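Local structure of dihydrofolate reductase, putative (Aspergillus flavus, 6DRS) at residues R46-P51 and S152-G157; K65-D68 and L74-L77. The protein probably catalyses the NADPH-dependent reduction of dihydrofolate to tetrahydrofolate, and here holds NADP together with an antifolate inhibitor. All coordinates share one frame; numbering follows the deposited sequence.

Contact 1. Residues R46-P51 and S152-G157; sequences RVTTRP and SVFVIG. With H8A (3-{[(3R)-7,9-diamino-3-methyl-2,3-dihydrofuro[2,3-f]quinazolin-4-yl]oxy}benzonitrile), chain G; SO4 (sulfate ion), chain D.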
loop_
_atom_site.group_PDB
_atom_site.type_symbol
_atom_site.label_atom_id
_atom_site.label_comp_id
_atom_site.label_asym_id
_atom_site.label_seq_id
_atom_site.Cartn_x
_atom_site.Cartn_y
_atom_site.Cartn_z
ATOM N N ARG A 46 7.786 4.039 4.279
ATOM C CA ARG A 46 9.193 3.758 3.905
ATOM C C ARG A 46 9.236 2.760 2.754
ATOM O O ARG A 46 9.950 2.969 1.800
ATOM C CB ARG A 46 10.025 3.199 5.062
ATOM C CG ARG A 46 10.208 4.181 6.201
ATOM C CD ARG A 46 11.247 3.568 7.126
ATOM N NE ARG A 46 10.837 2.243 7.586
ATOM C CZ ARG A 46 10.040 1.997 8.621
ATOM N NH1 ARG A 46 9.636 2.976 9.414
ATOM N NH2 ARG A 46 9.672 0.759 8.877
ATOM N N VAL A 47 8.470 1.681 2.861
ATOM C CA VAL A 47 8.483 0.654 1.857
ATOM C C VAL A 47 7.959 1.168 0.514
ATOM O O VAL A 47 8.554 0.862 -0.516
ATOM C CB VAL A 47 7.766 -0.605 2.359
ATOM C CG1 VAL A 47 7.546 -1.624 1.243
ATOM C CG2 VAL A 47 8.579 -1.186 3.516
ATOM N N THR A 48 6.869 1.927 0.499
ATOM C CA THR A 48 6.269 2.296 -0.809
ATOM C C THR A 48 7.094 3.406 -1.465
ATOM O O THR A 48 7.030 3.584 -2.677
ATOM C CB THR A 48 4.814 2.757 -0.661
ATOM O OG1 THR A 48 4.803 3.807 0.312
ATOM C CG2 THR A 48 3.861 1.641 -0.297
ATOM N N THR A 49 7.851 4.150 -0.679
ATOM C CA THR A 49 8.664 5.275 -1.180
ATOM C C THR A 49 10.026 4.788 -1.702
ATOM O O THR A 49 10.493 5.256 -2.751
ATOM C CB THR A 49 8.861 6.336 -0.094
ATOM O OG1 THR A 49 7.549 6.635 0.393
ATOM C CG2 THR A 49 9.490 7.594 -0.652
ATOM N N ARG A 50 10.629 3.834 -0.998
ATOM C CA ARG A 50 12.014 3.398 -1.208
ATOM C C ARG A 50 12.252 2.919 -2.651
ATOM O O ARG A 50 11.780 1.830 -3.034
ATOM C CB ARG A 50 12.285 2.253 -0.232
ATOM C CG ARG A 50 13.725 1.780 -0.233
ATOM C CD ARG A 50 14.070 0.684 0.761
ATOM N NE ARG A 50 14.077 1.268 2.099
ATOM C CZ ARG A 50 13.249 0.928 3.090
ATOM N NH1 ARG A 50 13.305 1.581 4.239
ATOM N NH2 ARG A 50 12.380 -0.060 2.943
ATOM N N PRO A 51 13.052 3.667 -3.449
ATOM C CA PRO A 51 13.401 3.310 -4.837
ATOM C C PRO A 51 14.295 2.061 -4.878
ATOM O O PRO A 51 15.158 1.885 -4.009
ATOM C CB PRO A 51 14.230 4.494 -5.354
ATOM C CG PRO A 51 13.859 5.622 -4.434
ATOM C CD PRO A 51 13.745 4.923 -3.099
ATOM N N SER A 152 9.655 0.557 -8.159
ATOM C CA SER A 152 8.770 -0.600 -7.846
ATOM C C SER A 152 7.282 -0.209 -7.981
ATOM O O SER A 152 6.912 0.923 -7.728
ATOM C CB SER A 152 9.063 -1.101 -6.483
ATOM O OG SER A 152 10.444 -1.381 -6.379
ATOM N N VAL A 153 6.439 -1.152 -8.384
ATOM C CA VAL A 153 4.982 -0.917 -8.442
ATOM C C VAL A 153 4.296 -1.707 -7.317
ATOM O O VAL A 153 4.445 -2.931 -7.183
ATOM C CB VAL A 153 4.398 -1.254 -9.825
ATOM C CG1 VAL A 153 2.887 -1.045 -9.866
ATOM C CG2 VAL A 153 5.091 -0.452 -10.919
ATOM N N PHE A 154 3.533 -0.979 -6.524
ATOM C CA PHE A 154 2.768 -1.534 -5.428
ATOM C C PHE A 154 1.283 -1.377 -5.735
ATOM O O PHE A 154 0.868 -0.317 -6.214
ATOM C CB PHE A 154 3.027 -0.741 -4.147
ATOM C CG PHE A 154 4.395 -0.992 -3.588
ATOM C CD1 PHE A 154 4.636 -2.099 -2.792
ATOM C CD2 PHE A 154 5.462 -0.167 -3.935
ATOM C CE1 PHE A 154 5.914 -2.357 -2.315
ATOM C CE2 PHE A 154 6.738 -0.414 -3.437
ATOM C CZ PHE A 154 6.961 -1.509 -2.629
ATOM N N VAL A 155 0.504 -2.419 -5.452
ATOM C CA VAL A 155 -0.962 -2.281 -5.404
ATOM C C VAL A 155 -1.369 -2.062 -3.944
ATOM O O VAL A 155 -1.172 -2.965 -3.128
ATOM C CB VAL A 155 -1.640 -3.529 -5.978
ATOM C CG1 VAL A 155 -3.154 -3.515 -5.733
ATOM C CG2 VAL A 155 -1.329 -3.677 -7.455
ATOM N N ILE A 156 -1.864 -0.861 -3.623
ATOM C CA ILE A 156 -2.084 -0.480 -2.224
ATOM C C ILE A 156 -3.562 -0.604 -1.809
ATOM O O ILE A 156 -3.902 -0.153 -0.696
ATOM C CB ILE A 156 -1.496 0.912 -1.893
ATOM C CG1 ILE A 156 -2.289 2.065 -2.532
ATOM C CG2 ILE A 156 -0.030 0.925 -2.308
ATOM C CD1 ILE A 156 -2.140 3.387 -1.820
ATOM N N GLY A 157 -4.413 -1.233 -2.631
ATOM C CA GLY A 157 -5.817 -1.388 -2.250
ATOM C C GLY A 157 -6.802 -0.502 -3.016
ATOM O O GLY A 157 -6.425 0.254 -3.926
HETATM C C2 H8A G . -2.475 3.148 5.104
HETATM C C3 H8A G . -1.705 2.184 5.764
HETATM C C4 H8A G . -1.376 0.980 5.108
HETATM C C5 H8A G . -1.838 0.717 3.798
HETATM C C6 H8A G . -2.598 1.728 3.163
HETATM C C7 H8A G . -2.912 2.886 3.819
HETATM C C8 H8A G . -1.479 -0.464 3.187
HETATM O O1 H8A G . -2.797 4.323 5.712
HETATM C C10 H8A G . -0.292 -1.122 5.088
HETATM C C14 H8A G . -2.174 5.530 5.449
HETATM C C15 H8A G . -2.835 6.723 5.812
HETATM C C16 H8A G . -2.223 7.963 5.559
HETATM C C17 H8A G . -0.956 8.001 4.947
HETATM C C18 H8A G . -0.263 6.831 4.573
HETATM N N9 H8A G . -0.726 -1.372 3.846
HETATM N N11 H8A G . -0.634 0.019 5.725
HETATM N N12 H8A G . -1.910 -0.718 1.817
HETATM N N13 H8A G . 0.528 -2.079 5.837
HETATM C C19 H8A G . -0.901 5.599 4.832
HETATM C C20 H8A G . 0.941 6.896 3.984
HETATM N N21 H8A G . 1.992 6.973 3.413
HETATM C C22 H8A G . -3.728 3.761 2.983
HETATM C C23 H8A G . -4.029 2.837 1.798
HETATM O O24 H8A G . -3.130 1.718 1.896
HETATM C C25 H8A G . -2.828 4.820 2.385
HETATM S S SO4 D . 16.365 3.493 3.292
HETATM O O1 SO4 D . 17.104 2.208 3.234
HETATM O O2 SO4 D . 17.297 4.632 3.457
HETATM O O3 SO4 D . 15.468 3.492 4.474
HETATM O O4 SO4 D . 15.580 3.636 2.042
HETATM O O HOH W 1 12.250 -0.563 -3.842
#
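Phe-154 meets Val-47 and Thr-48 where the last turn of helix 38-49 lies on strand 150-157, part of the dihydrofolate reductase sheet. At the start of the strand segment, Ser-152 OG is linked to Arg-50 through a water that donates to Arg-50 O at 2.6 Å. Asn-58 braces the same corner, its ND2 bonded to the carbonyls of Thr-48 and Arg-50 and its OD1 to Ser-152 N. Two residues on, Phe-154 CG lies anti to the carbonyl carbon (chi1 -72°), which carries the ring out to the helix. Thr-48 CA lies 4.3 Å from the Phe-154 ring centroid and 29° off its normal, an off-centre CH-pi contact, while Thr-48 CG2 sits over one face toward the rim. At the far end of the ring, Phe-154 CZ is 3.9 Å from Val-47 CG1 and 3.6 Å from Val-47 O, which approaches obliquely. Ile-156 adds a looser methyl contact, its CG2 4.4 Å from Thr-48 CG2. Ile-156 O accepts a weak bond from N12 of H8A at 3.3 Å (133° at the hydrogen). Thr-48 OG1 bonds back to Phe-44 O in its own helix and is also bonded to Arg-80 NH1. The direct contact is therefore van der Waals and CH-pi packing without direct hydrogen bonds; polar linkage is left to Asn-58 and the water, and the inhibitor's amino group bonds weakly beside this packing.

Contact 2. Residues K65-D68 and L74-L77; sequences KTYD and LRPL. With NAP (NADP nicotinamide-adenine-dinucleotide phosphate), chain H.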
loop_
_atom_site.group_PDB
_atom_site.type_symbol
_atom_site.label_atom_id
_atom_site.label_comp_id
_atom_site.label_asym_id
_atom_site.label_seq_id
_atom_site.Cartn_x
_atom_site.Cartn_y
_atom_site.Cartn_z
ATOM N N LYS A 65 -11.672 4.795 -3.954
ATOM C CA LYS A 65 -12.132 4.927 -2.568
ATOM C C LYS A 65 -10.931 4.970 -1.616
ATOM O O LYS A 65 -10.933 5.729 -0.626
ATOM C CB LYS A 65 -13.117 3.810 -2.211
ATOM C CG LYS A 65 -14.548 4.075 -2.657
ATOM C CD LYS A 65 -15.372 2.811 -2.702
ATOM C CE LYS A 65 -16.863 3.034 -2.806
ATOM N NZ LYS A 65 -17.491 1.884 -3.503
ATOM N N THR A 66 -9.898 4.194 -1.925
ATOM C CA THR A 66 -8.677 4.223 -1.123
ATOM C C THR A 66 -7.996 5.582 -1.288
ATOM O O THR A 66 -7.554 6.186 -0.306
ATOM C CB THR A 66 -7.736 3.067 -1.482
ATOM O OG1 THR A 66 -8.410 1.843 -1.184
ATOM C CG2 THR A 66 -6.437 3.133 -0.710
ATOM N N TYR A 67 -7.954 6.092 -2.521
ATOM C CA TYR A 67 -7.475 7.479 -2.671
ATOM C C TYR A 67 -8.231 8.406 -1.712
ATOM O O TYR A 67 -7.622 9.169 -0.973
ATOM C CB TYR A 67 -7.557 7.964 -4.117
ATOM C CG TYR A 67 -7.043 9.372 -4.289
ATOM C CD1 TYR A 67 -5.678 9.638 -4.361
ATOM C CD2 TYR A 67 -7.917 10.447 -4.394
ATOM C CE1 TYR A 67 -5.199 10.929 -4.538
ATOM C CE2 TYR A 67 -7.452 11.748 -4.542
ATOM C CZ TYR A 67 -6.089 11.987 -4.637
ATOM O OH TYR A 67 -5.625 13.261 -4.815
ATOM N N ASP A 68 -9.564 8.310 -1.712
ATOM C CA ASP A 68 -10.416 9.210 -0.903
ATOM C C ASP A 68 -10.184 8.979 0.593
ATOM O O ASP A 68 -10.307 9.909 1.373
ATOM C CB ASP A 68 -11.889 9.078 -1.291
ATOM C CG ASP A 68 -12.217 9.743 -2.614
ATOM O OD1 ASP A 68 -11.366 10.510 -3.103
ATOM O OD2 ASP A 68 -13.323 9.484 -3.155
ATOM N N LEU A 74 -2.979 15.416 2.917
ATOM C CA LEU A 74 -1.871 14.503 2.763
ATOM C C LEU A 74 -1.878 13.916 1.348
ATOM O O LEU A 74 -0.984 13.175 0.979
ATOM C CB LEU A 74 -1.977 13.387 3.810
ATOM C CG LEU A 74 -1.675 13.762 5.264
ATOM C CD1 LEU A 74 -1.094 12.564 6.006
ATOM C CD2 LEU A 74 -0.723 14.949 5.378
ATOM N N ARG A 75 -2.844 14.241 0.514
ATOM C CA ARG A 75 -2.829 13.519 -0.745
ATOM C C ARG A 75 -2.733 14.495 -1.935
ATOM O O ARG A 75 -3.059 15.680 -1.775
ATOM C CB ARG A 75 -4.027 12.568 -0.801
ATOM C CG ARG A 75 -5.271 13.174 -1.428
ATOM C CD ARG A 75 -6.513 12.377 -1.114
ATOM N NE ARG A 75 -7.623 13.225 -1.513
ATOM C CZ ARG A 75 -8.797 13.291 -0.897
ATOM N NH1 ARG A 75 -9.009 12.594 0.208
ATOM N NH2 ARG A 75 -9.751 14.060 -1.395
ATOM N N PRO A 76 -2.294 14.034 -3.121
ATOM C CA PRO A 76 -1.710 12.686 -3.359
ATOM C C PRO A 76 -0.448 12.467 -2.506
ATOM O O PRO A 76 0.206 13.422 -2.117
ATOM C CB PRO A 76 -1.373 12.647 -4.861
ATOM C CG PRO A 76 -2.067 13.861 -5.451
ATOM C CD PRO A 76 -2.075 14.852 -4.311
ATOM N N LEU A 77 -0.166 11.222 -2.142
ATOM C CA LEU A 77 0.874 10.929 -1.137
ATOM C C LEU A 77 2.269 11.237 -1.724
ATOM O O LEU A 77 2.585 10.854 -2.868
ATOM C CB LEU A 77 0.721 9.448 -0.763
ATOM C CG LEU A 77 -0.439 9.133 0.193
ATOM C CD1 LEU A 77 -0.580 7.629 0.345
ATOM C CD2 LEU A 77 -0.193 9.766 1.560
HETATM P PA NAP H . -11.264 0.395 -3.571
HETATM O O1A NAP H . -10.216 1.208 -2.865
HETATM O O2A NAP H . -11.103 -0.921 -4.240
HETATM O O5B NAP H . -12.008 1.384 -4.624
HETATM C C5B NAP H . -13.244 1.066 -5.293
HETATM C C4B NAP H . -13.356 2.075 -6.416
HETATM O O4B NAP H . -12.292 1.861 -7.345
HETATM C C3B NAP H . -14.620 1.944 -7.253
HETATM O O3B NAP H . -15.703 2.671 -6.651
HETATM C C2B NAP H . -14.180 2.550 -8.572
HETATM O O2B NAP H . -14.052 3.964 -8.437
HETATM C C1B NAP H . -12.737 2.095 -8.690
HETATM N N9A NAP H . -12.647 0.835 -9.407
HETATM C C8A NAP H . -12.673 -0.339 -8.755
HETATM N N7A NAP H . -12.571 -1.352 -9.640
HETATM C C5A NAP H . -12.468 -0.824 -10.879
HETATM C C6A NAP H . -12.332 -1.368 -12.250
HETATM N N6A NAP H . -12.270 -2.700 -12.389
HETATM N N1A NAP H . -12.258 -0.535 -13.310
HETATM C C2A NAP H . -12.310 0.793 -13.099
HETATM N N3A NAP H . -12.436 1.356 -11.867
HETATM C C4A NAP H . -12.527 0.626 -10.726
HETATM O O3 NAP H . -12.519 0.357 -2.512
HETATM P PN NAP H . -12.913 -0.786 -1.419
HETATM O O1N NAP H . -12.693 -2.145 -1.939
HETATM O O2N NAP H . -14.287 -0.327 -0.983
HETATM O O5D NAP H . -11.883 -0.484 -0.235
HETATM C C5D NAP H . -11.855 0.772 0.398
HETATM C C4D NAP H . -11.749 0.399 1.861
HETATM O O4D NAP H . -10.622 -0.464 2.017
HETATM C C3D NAP H . -11.561 1.556 2.814
HETATM O O3D NAP H . -12.265 1.209 4.036
HETATM C C2D NAP H . -10.072 1.556 3.033
HETATM O O2D NAP H . -9.759 2.135 4.275
HETATM C C1D NAP H . -9.733 0.083 2.995
HETATM N N1N NAP H . -8.318 -0.165 2.644
HETATM C C2N NAP H . -7.547 -0.809 3.551
HETATM C C3N NAP H . -6.181 -1.064 3.310
HETATM C C7N NAP H . -5.345 -1.807 4.350
HETATM O O7N NAP H . -4.179 -2.136 4.108
HETATM N N7N NAP H . -5.917 -2.089 5.535
HETATM C C4N NAP H . -5.619 -0.594 2.107
HETATM C C5N NAP H . -6.445 0.073 1.200
HETATM C C6N NAP H . -7.793 0.295 1.489
HETATM P P2B NAP H . -15.233 4.957 -8.895
HETATM O O1X NAP H . -16.385 4.708 -7.930
HETATM O O2X NAP H . -14.649 6.319 -8.583
HETATM O O3X NAP H . -15.440 4.448 -10.288
#
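O1A of the NADP pyrophosphate is gripped twice by Thr-66, and the next residue on the helix, Tyr-67, faces Arg-75 of the returning loop. The arrangement is a helix start holding a cofactor phosphate in the dihydrofolate reductase fold: Thr-66 OG1 donates to O1A at 2.5 Å, Thr-66 N adds a weak bond to O1A at 3.1 Å, and Lys-65 N makes a long, weak one to O5B. The backbone N-H groups of this first turn, with whatever partial positive charge the helix end contributes, probably favour the phosphate. Tyr-67 leaves the same turn with CG opposite the backbone N (chi1 -179°), and the extended Arg-75 chain crosses it at about a right angle. Arg-75 CD lies over one face, 3.8 Å from the Tyr-67 ring centroid and 20° off the normal, a CH-pi contact. The guanidinium itself is tilted 50° from the ring plane, which rules out a parallel stack. Arg-75 NH1 comes within 3.2 Å of Asp-68 O at a poor angle for a bond and is bonded instead to Val-70 O. Asp-68 OD1 stands above the guanidinium face, 4.3 Å from Arg-75 NH2, so charge alone acts there; OD1 makes its salt bridge with Arg-95, and OD2 one with Arg-64. Glu-99 of helix 89-116 takes both Arg-75 NH2 and Tyr-67 OH with its two carboxylate oxygens. Past the cis peptide that follows Arg-75, the Pro-76 ring lies alongside the tyrosine, with Pro-76 CG 3.7 Å from Tyr-67 OH.

How the contacts relate
From the N terminus, the chain reaches 46-51 at the end of helix 38-49 and goes on through strand 57-63 into helix 64-69, where the first half of contact 2 lies. After five intervening residues, 74-77 returns to that helix and closes a short loop. The chain then runs through strand 81-85, helix 89-116, strand 128-132 and helix 135-146 before strand 150-157 closes the long loop of contact 1, within which contact 2 falls entirely. Contact 1 ties a helix to the sheet, contact 2 a cofactor-binding helix to its following loop. Their centres are 14 Å apart, yet they touch: Gly-157 C packs 3.4 Å from Thr-66 OG1, beside the cofactor.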